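Local coordinates for uncharacterized protein BF1531 (Bacteroides fragilis, PDB 3SLR) that is of uncharacterised function but binds magnesium through a phosphatase-like domain and may act as a hydrolase on ester bonds, at residues His87-Lys92 / Tyr126-Ile131; Ile303-Ala308 / Arg318-Thr323. All coordinates share one frame; numbering follows the deposited sequence. Where two conformers were deposited one is given.

Interaction 1: His87-Lys92 / Tyr126-Ile131; sequences HKLLEK and YNYPEI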
loop_
_atom_site.group_PDB
_atom_site.type_symbol
_atom_site.label_atom_id
_atom_site.label_comp_id
_atom_site.label_asym_id
_atom_site.label_seq_id
_atom_site.Cartn_x
_atom_site.Cartn_y
_atom_site.Cartn_z
ATOM N N HIS A 87 3.448 4.118 -20.247
ATOM C CA HIS A 87 4.225 3.850 -21.447
ATOM C C HIS A 87 3.392 3.899 -22.727
ATOM O O HIS A 87 3.814 4.471 -23.738
ATOM C CB HIS A 87 4.932 2.491 -21.321
ATOM C CG HIS A 87 6.082 2.329 -22.263
ATOM N ND1 HIS A 87 7.391 2.541 -21.881
ATOM C CD2 HIS A 87 6.119 2.028 -23.585
ATOM C CE1 HIS A 87 8.186 2.355 -22.921
ATOM N NE2 HIS A 87 7.440 2.034 -23.966
ATOM N N LYS A 88 2.218 3.285 -22.690
ATOM C CA LYS A 88 1.356 3.230 -23.867
ATOM C C LYS A 88 0.657 4.569 -24.103
ATOM O O LYS A 88 0.412 4.952 -25.255
ATOM C CB LYS A 88 0.346 2.077 -23.758
ATOM C CG LYS A 88 1.005 0.690 -23.783
ATOM C CD LYS A 88 1.668 0.402 -25.143
ATOM C CE LYS A 88 2.477 -0.903 -25.097
ATOM N NZ LYS A 88 3.013 -1.274 -26.454
ATOM N N LEU A 89 0.366 5.289 -23.024
ATOM C CA LEU A 89 -0.236 6.617 -23.137
ATOM C C LEU A 89 0.781 7.588 -23.748
ATOM O O LEU A 89 0.419 8.469 -24.526
ATOM C CB LEU A 89 -0.709 7.128 -21.766
ATOM C CG LEU A 89 -1.468 8.469 -21.764
ATOM C CD1 LEU A 89 -2.824 8.328 -22.452
ATOM C CD2 LEU A 89 -1.642 8.999 -20.350
ATOM N N LEU A 90 2.050 7.417 -23.379
ATOM C CA LEU A 90 3.149 8.202 -23.941
ATOM C C LEU A 90 3.198 8.013 -25.453
ATOM O O LEU A 90 3.342 8.979 -26.207
ATOM C CB LEU A 90 4.478 7.756 -23.321
ATOM C CG LEU A 90 5.725 8.580 -23.637
ATOM C CD1 LEU A 90 5.624 9.923 -22.970
ATOM C CD2 LEU A 90 6.978 7.837 -23.146
ATOM N N GLU A 91 3.063 6.766 -25.910
ATOM C CA GLU A 91 3.025 6.516 -27.344
ATOM C C GLU A 91 1.810 7.176 -27.995
ATOM O O GLU A 91 1.926 7.814 -29.046
ATOM C CB GLU A 91 3.050 5.020 -27.654
ATOM C CG GLU A 91 2.850 4.766 -29.143
ATOM C CD GLU A 91 3.184 3.354 -29.571
ATOM O OE1 GLU A 91 2.791 2.409 -28.868
ATOM O OE2 GLU A 91 3.830 3.193 -30.623
ATOM N N LYS A 92 0.647 7.032 -27.376
ATOM C CA LYS A 92 -0.578 7.647 -27.890
ATOM C C LYS A 92 -0.403 9.152 -28.085
ATOM O O LYS A 92 -0.737 9.709 -29.134
ATOM C CB LYS A 92 -1.742 7.350 -26.942
ATOM C CG LYS A 92 -3.094 7.876 -27.380
ATOM C CD LYS A 92 -4.187 7.381 -26.419
ATOM C CE LYS A 92 -5.578 7.734 -26.910
ATOM N NZ LYS A 92 -5.678 9.183 -27.193
ATOM N N TYR A 126 -5.073 1.485 -11.789
ATOM C CA TYR A 126 -3.701 1.943 -11.546
ATOM C C TYR A 126 -3.513 3.344 -12.102
ATOM O O TYR A 126 -3.795 3.578 -13.269
ATOM C CB TYR A 126 -2.668 1.004 -12.195
ATOM C CG TYR A 126 -2.736 -0.417 -11.688
ATOM C CD1 TYR A 126 -3.204 -1.440 -12.499
ATOM C CD2 TYR A 126 -2.349 -0.734 -10.381
ATOM C CE1 TYR A 126 -3.275 -2.746 -12.033
ATOM C CE2 TYR A 126 -2.428 -2.041 -9.910
ATOM C CZ TYR A 126 -2.888 -3.040 -10.740
ATOM O OH TYR A 126 -2.974 -4.347 -10.275
ATOM N N ASN A 127 -3.052 4.279 -11.275
ATOM C CA ASN A 127 -2.716 5.597 -11.789
ATOM C C ASN A 127 -1.351 5.569 -12.467
ATOM O O ASN A 127 -0.777 4.491 -12.674
ATOM C CB ASN A 127 -2.830 6.702 -10.715
ATOM C CG ASN A 127 -1.857 6.522 -9.564
ATOM O OD1 ASN A 127 -1.065 5.566 -9.533
ATOM N ND2 ASN A 127 -1.907 7.454 -8.598
ATOM N N TYR A 128 -0.832 6.742 -12.811
ATOM C CA TYR A 128 0.237 6.840 -13.811
ATOM C C TYR A 128 1.564 7.387 -13.273
ATOM O O TYR A 128 1.690 8.585 -13.016
ATOM C CB TYR A 128 -0.226 7.740 -14.968
ATOM C CG TYR A 128 -1.450 7.245 -15.722
ATOM C CD1 TYR A 128 -2.733 7.596 -15.317
ATOM C CD2 TYR A 128 -1.311 6.455 -16.857
ATOM C CE1 TYR A 128 -3.859 7.136 -16.020
ATOM C CE2 TYR A 128 -2.409 6.021 -17.573
ATOM C CZ TYR A 128 -3.679 6.359 -17.149
ATOM O OH TYR A 128 -4.762 5.900 -17.867
ATOM N N PRO A 129 2.579 6.519 -13.123
ATOM C CA PRO A 129 3.896 7.071 -12.770
ATOM C C PRO A 129 4.417 7.945 -13.905
ATOM O O PRO A 129 4.265 7.599 -15.084
ATOM C CB PRO A 129 4.793 5.833 -12.637
ATOM C CG PRO A 129 3.850 4.640 -12.604
ATOM C CD PRO A 129 2.601 5.060 -13.323
ATOM N N GLU A 130 5.044 9.063 -13.572
ATOM C CA GLU A 130 5.494 9.956 -14.633
ATOM C C GLU A 130 6.678 9.370 -15.403
ATOM O O GLU A 130 7.648 8.911 -14.807
ATOM C CB GLU A 130 5.853 11.336 -14.076
ATOM C CG GLU A 130 6.370 12.310 -15.166
ATOM C CD GLU A 130 6.702 13.686 -14.624
ATOM O OE1 GLU A 130 6.286 13.992 -13.485
ATOM O OE2 GLU A 130 7.386 14.461 -15.340
ATOM N N ILE A 131 6.581 9.361 -16.729
ATOM C CA ILE A 131 7.771 9.196 -17.552
ATOM C C ILE A 131 8.096 10.581 -18.096
ATOM O O ILE A 131 7.335 11.138 -18.879
ATOM C CB ILE A 131 7.560 8.198 -18.711
ATOM C CG1 ILE A 131 7.197 6.807 -18.171
ATOM C CG2 ILE A 131 8.821 8.136 -19.602
ATOM C CD1 ILE A 131 6.692 5.858 -19.248
#
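Leu89 and Leu90 of helix 86-94 meet Tyr128 and Ile131 of the loop that leaves strand 122-126, within the FkbH N-terminal domain, an alpha/beta fold of the SGNH hydrolase clan built on a five-stranded parallel sheet. Helix 86-94 follows strand 79-83, the neighbour of 122-126 in that sheet, so the contact joins two adjacent connections leaving the strands' C-terminal ends. Across it no hydrogen bond forms; the evidence is apolar approach, with 205 Å² buried in all.

The enclosed part is the Leu89–Tyr128 pair, both residues being buried. Leu89 CD2 lies 4.1 Å from Tyr128 CE2, and the two side chains cross at about a right angle. Leu89 holds its CG opposite the backbone N (chi1 -175°), which carries the branch out toward the loop; Leu104 of helix 104-118 and Leu151 of helix 147-164 also touch Leu89. The tyrosine's polar end is satisfied away from this meeting: its OH hydrogen-bonds to Tyr125 OH and to Arg108 NH1, fixing the far end of the ring while CE2 meets the leucine methyl.

Toward solvent the contact opens into a partly exposed group of three, His87, Leu90 and Ile131, although Ile131 contributes more buried surface than any other residue here. Its two branches divide the work. CG2 meets Leu90 CD2 at 4.0 Å, while the longer branch, extended at chi2 168°, reaches the first turn of the helix. The same edge receives a polar tie, since Pro129 O accepts a hydrogen bond from Thr86 OG1. At the end of the longer branch, Ile131 CD1 settles against the backbone rather than the imidazole: it is 3.8 Å from His87 N, but 4.3 Å from His87 ND1.

Interaction 2: Ile303-Ala308 / Arg318-Thr323; sequences IAVFVA and RTIQRT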
loop_
_atom_site.group_PDB
_atom_site.type_symbol
_atom_site.label_atom_id
_atom_site.label_comp_id
_atom_site.label_asym_id
_atom_site.label_seq_id
_atom_site.Cartn_x
_atom_site.Cartn_y
_atom_site.Cartn_z
ATOM N N ILE A 303 -2.498 7.237 23.293
ATOM C CA ILE A 303 -2.357 5.808 23.531
ATOM C C ILE A 303 -3.612 5.236 24.195
ATOM O O ILE A 303 -3.936 5.577 25.336
ATOM C CB ILE A 303 -1.125 5.509 24.409
ATOM C CG1 ILE A 303 0.133 6.213 23.872
ATOM C CG2 ILE A 303 -0.912 4.016 24.524
ATOM C CD1 ILE A 303 0.613 5.692 22.536
ATOM N N ALA A 304 -4.312 4.359 23.479
ATOM C CA ALA A 304 -5.569 3.787 23.972
ATOM C C ALA A 304 -5.388 2.778 25.107
ATOM O O ALA A 304 -6.168 2.757 26.055
ATOM C CB ALA A 304 -6.341 3.149 22.825
ATOM N N VAL A 305 -4.369 1.934 24.997
ATOM C CA VAL A 305 -4.080 0.941 26.021
ATOM C C VAL A 305 -2.587 0.933 26.236
ATOM O O VAL A 305 -1.831 0.758 25.284
ATOM C CB VAL A 305 -4.508 -0.478 25.583
ATOM C CG1 VAL A 305 -4.372 -1.450 26.739
ATOM C CG2 VAL A 305 -5.937 -0.462 25.054
ATOM N N PHE A 306 -2.162 1.133 27.481
ATOM C CA PHE A 306 -0.744 1.254 27.791
ATOM C C PHE A 306 -0.331 0.109 28.705
ATOM O O PHE A 306 -0.694 0.076 29.885
ATOM C CB PHE A 306 -0.477 2.615 28.451
ATOM C CG PHE A 306 0.967 3.062 28.403
ATOM C CD1 PHE A 306 1.947 2.380 29.103
ATOM C CD2 PHE A 306 1.334 4.185 27.677
ATOM C CE1 PHE A 306 3.274 2.798 29.065
ATOM C CE2 PHE A 306 2.662 4.612 27.636
ATOM C CZ PHE A 306 3.630 3.912 28.324
ATOM N N VAL A 307 0.415 -0.844 28.156
ATOM C CA VAL A 307 0.829 -2.017 28.920
ATOM C C VAL A 307 2.339 -2.044 29.051
ATOM O O VAL A 307 3.049 -2.224 28.068
ATOM C CB VAL A 307 0.357 -3.336 28.258
ATOM C CG1 VAL A 307 0.836 -4.546 29.063
ATOM C CG2 VAL A 307 -1.149 -3.349 28.118
ATOM N N ALA A 308 2.825 -1.818 30.266
ATOM C CA ALA A 308 4.246 -1.908 30.556
ATOM C C ALA A 308 4.425 -2.759 31.804
ATOM O O ALA A 308 3.983 -2.379 32.887
ATOM C CB ALA A 308 4.846 -0.506 30.785
ATOM N N ARG A 318 -2.537 -10.358 24.233
ATOM C CA ARG A 318 -3.863 -10.915 24.476
ATOM C C ARG A 318 -4.671 -9.971 25.360
ATOM O O ARG A 318 -5.848 -9.724 25.101
ATOM C CB ARG A 318 -3.770 -12.319 25.074
ATOM C CG ARG A 318 -3.031 -13.292 24.168
ATOM C CD ARG A 318 -3.048 -14.719 24.705
ATOM N NE ARG A 318 -2.112 -15.546 23.950
ATOM C CZ ARG A 318 -0.879 -15.835 24.348
ATOM N NH1 ARG A 318 -0.432 -15.388 25.509
ATOM N NH2 ARG A 318 -0.097 -16.587 23.589
ATOM N N THR A 319 -4.026 -9.414 26.382
ATOM C CA THR A 319 -4.689 -8.468 27.269
ATOM C C THR A 319 -5.195 -7.265 26.478
ATOM O O THR A 319 -6.350 -6.853 26.608
ATOM C CB THR A 319 -3.755 -8.018 28.412
ATOM O OG1 THR A 319 -3.457 -9.146 29.244
ATOM C CG2 THR A 319 -4.417 -6.938 29.250
ATOM N N ILE A 320 -4.324 -6.715 25.640
ATOM C CA ILE A 320 -4.696 -5.607 24.777
ATOM C C ILE A 320 -5.868 -5.972 23.850
ATOM O O ILE A 320 -6.842 -5.223 23.747
ATOM C CB ILE A 320 -3.487 -5.134 23.950
ATOM C CG1 ILE A 320 -2.464 -4.464 24.873
ATOM C CG2 ILE A 320 -3.953 -4.183 22.852
ATOM C CD1 ILE A 320 -1.098 -4.295 24.259
ATOM N N GLN A 321 -5.771 -7.122 23.191
ATOM C CA GLN A 321 -6.815 -7.576 22.269
ATOM C C GLN A 321 -8.156 -7.684 22.982
ATOM O O GLN A 321 -9.192 -7.269 22.458
ATOM C CB GLN A 321 -6.430 -8.923 21.652
ATOM C CG GLN A 321 -7.370 -9.438 20.565
ATOM C CD GLN A 321 -8.596 -10.167 21.113
ATOM O OE1 GLN A 321 -8.588 -10.687 22.228
ATOM N NE2 GLN A 321 -9.661 -10.189 20.325
ATOM N N ARG A 322 -8.126 -8.219 24.194
ATOM C CA ARG A 322 -9.355 -8.436 24.939
ATOM C C ARG A 322 -9.963 -7.110 25.351
ATOM O O ARG A 322 -11.184 -6.964 25.369
ATOM C CB ARG A 322 -9.087 -9.341 26.138
ATOM C CG ARG A 322 -8.761 -10.759 25.700
ATOM C CD ARG A 322 -8.051 -11.567 26.767
ATOM N NE ARG A 322 -7.630 -12.868 26.244
ATOM C CZ ARG A 322 -7.099 -13.834 26.988
ATOM N NH1 ARG A 322 -6.935 -13.651 28.289
ATOM N NH2 ARG A 322 -6.742 -14.985 26.434
ATOM N N THR A 323 -9.103 -6.137 25.653
ATOM C CA THR A 323 -9.544 -4.806 26.043
ATOM C C THR A 323 -10.233 -4.097 24.878
ATOM O O THR A 323 -11.264 -3.437 25.051
ATOM C CB THR A 323 -8.349 -3.950 26.530
ATOM O OG1 THR A 323 -7.724 -4.593 27.650
ATOM C CG2 THR A 323 -8.807 -2.561 26.945
#
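The strand 305-308, bearing Val305 and Val307, runs almost antiparallel to the helix 318-323, bearing Ile320 and Thr323, with segment axes 9.5 Å apart at closest approach and 162° between their directions. This is the strand-to-helix half of a beta-alpha-beta unit in the phosphatase domain, where the chain turns back over one face of the four-stranded parallel sheet.

Alternation along the strand sends the CB atoms of Val305 and Val307 toward the helix. Ile320 answers both with a single carbon: its CG1 lies 3.7 Å from Val307 CG2 and 4.0 Å from Val305 CG1. With CG1 set beside the backbone N and opposite the carbonyl carbon, the ethyl branch extends over the strand, and Ile320 CD1 adds a second approach to Val307 CG2 at 4.0 Å. Both valines meet the isoleucine at a slant rather than end on.

Val305 and Thr323 instead come tip to tip, Val305 CG2 to Thr323 CG2 at 4.0 Å. The threonine can offer a methyl here because its hydroxyl is turned back to its own helix, where Thr323 OG1 donates to Thr319 O at 2.8 Å. That bond makes a C=O...O angle of 139° and comes from 37° out of the carbonyl plane. Thr323 N, bonded to the same Thr319 O at 3.0 Å, arrives from the opposite face, so two donors grip one acceptor, and the hydroxyl bond holds the side chain's rotation with the methyl toward Val305.

Strand 305-309 is an outermost strand of its sheet within the chain, hydrogen-bonded to strand 274-280 through Val305 and Val307. Helix 313-324 takes the face served by these valines, while Phe306, whose CB points away from helix 313-324, touches helix 283-292, its ring edge-to-face with Phe290.

In the fold
Interaction 1 comes first along the chain and closes before interaction 2 opens. Their centres are 46 Å apart, their nearest atoms about 31 Å, and they lie on opposite sides of the chain's centre. They share no sheet: 87-92/126-131 belongs to the five-stranded FkbH N-terminal domain, whereas 303-308/318-323 belongs to the four-stranded phosphatase domain. Each contact thus packs a helix or loop within its own alpha/beta domain, and neither bridges the two. Interaction 1 lies away from the magnesium site. Asp228, Asp230 and Asp336 bind magnesium in the phosphatase domain, and the Val307 side chain of interaction 2 is about 11 Å from a bound magnesium ion, near the metal centre but not in contact with it.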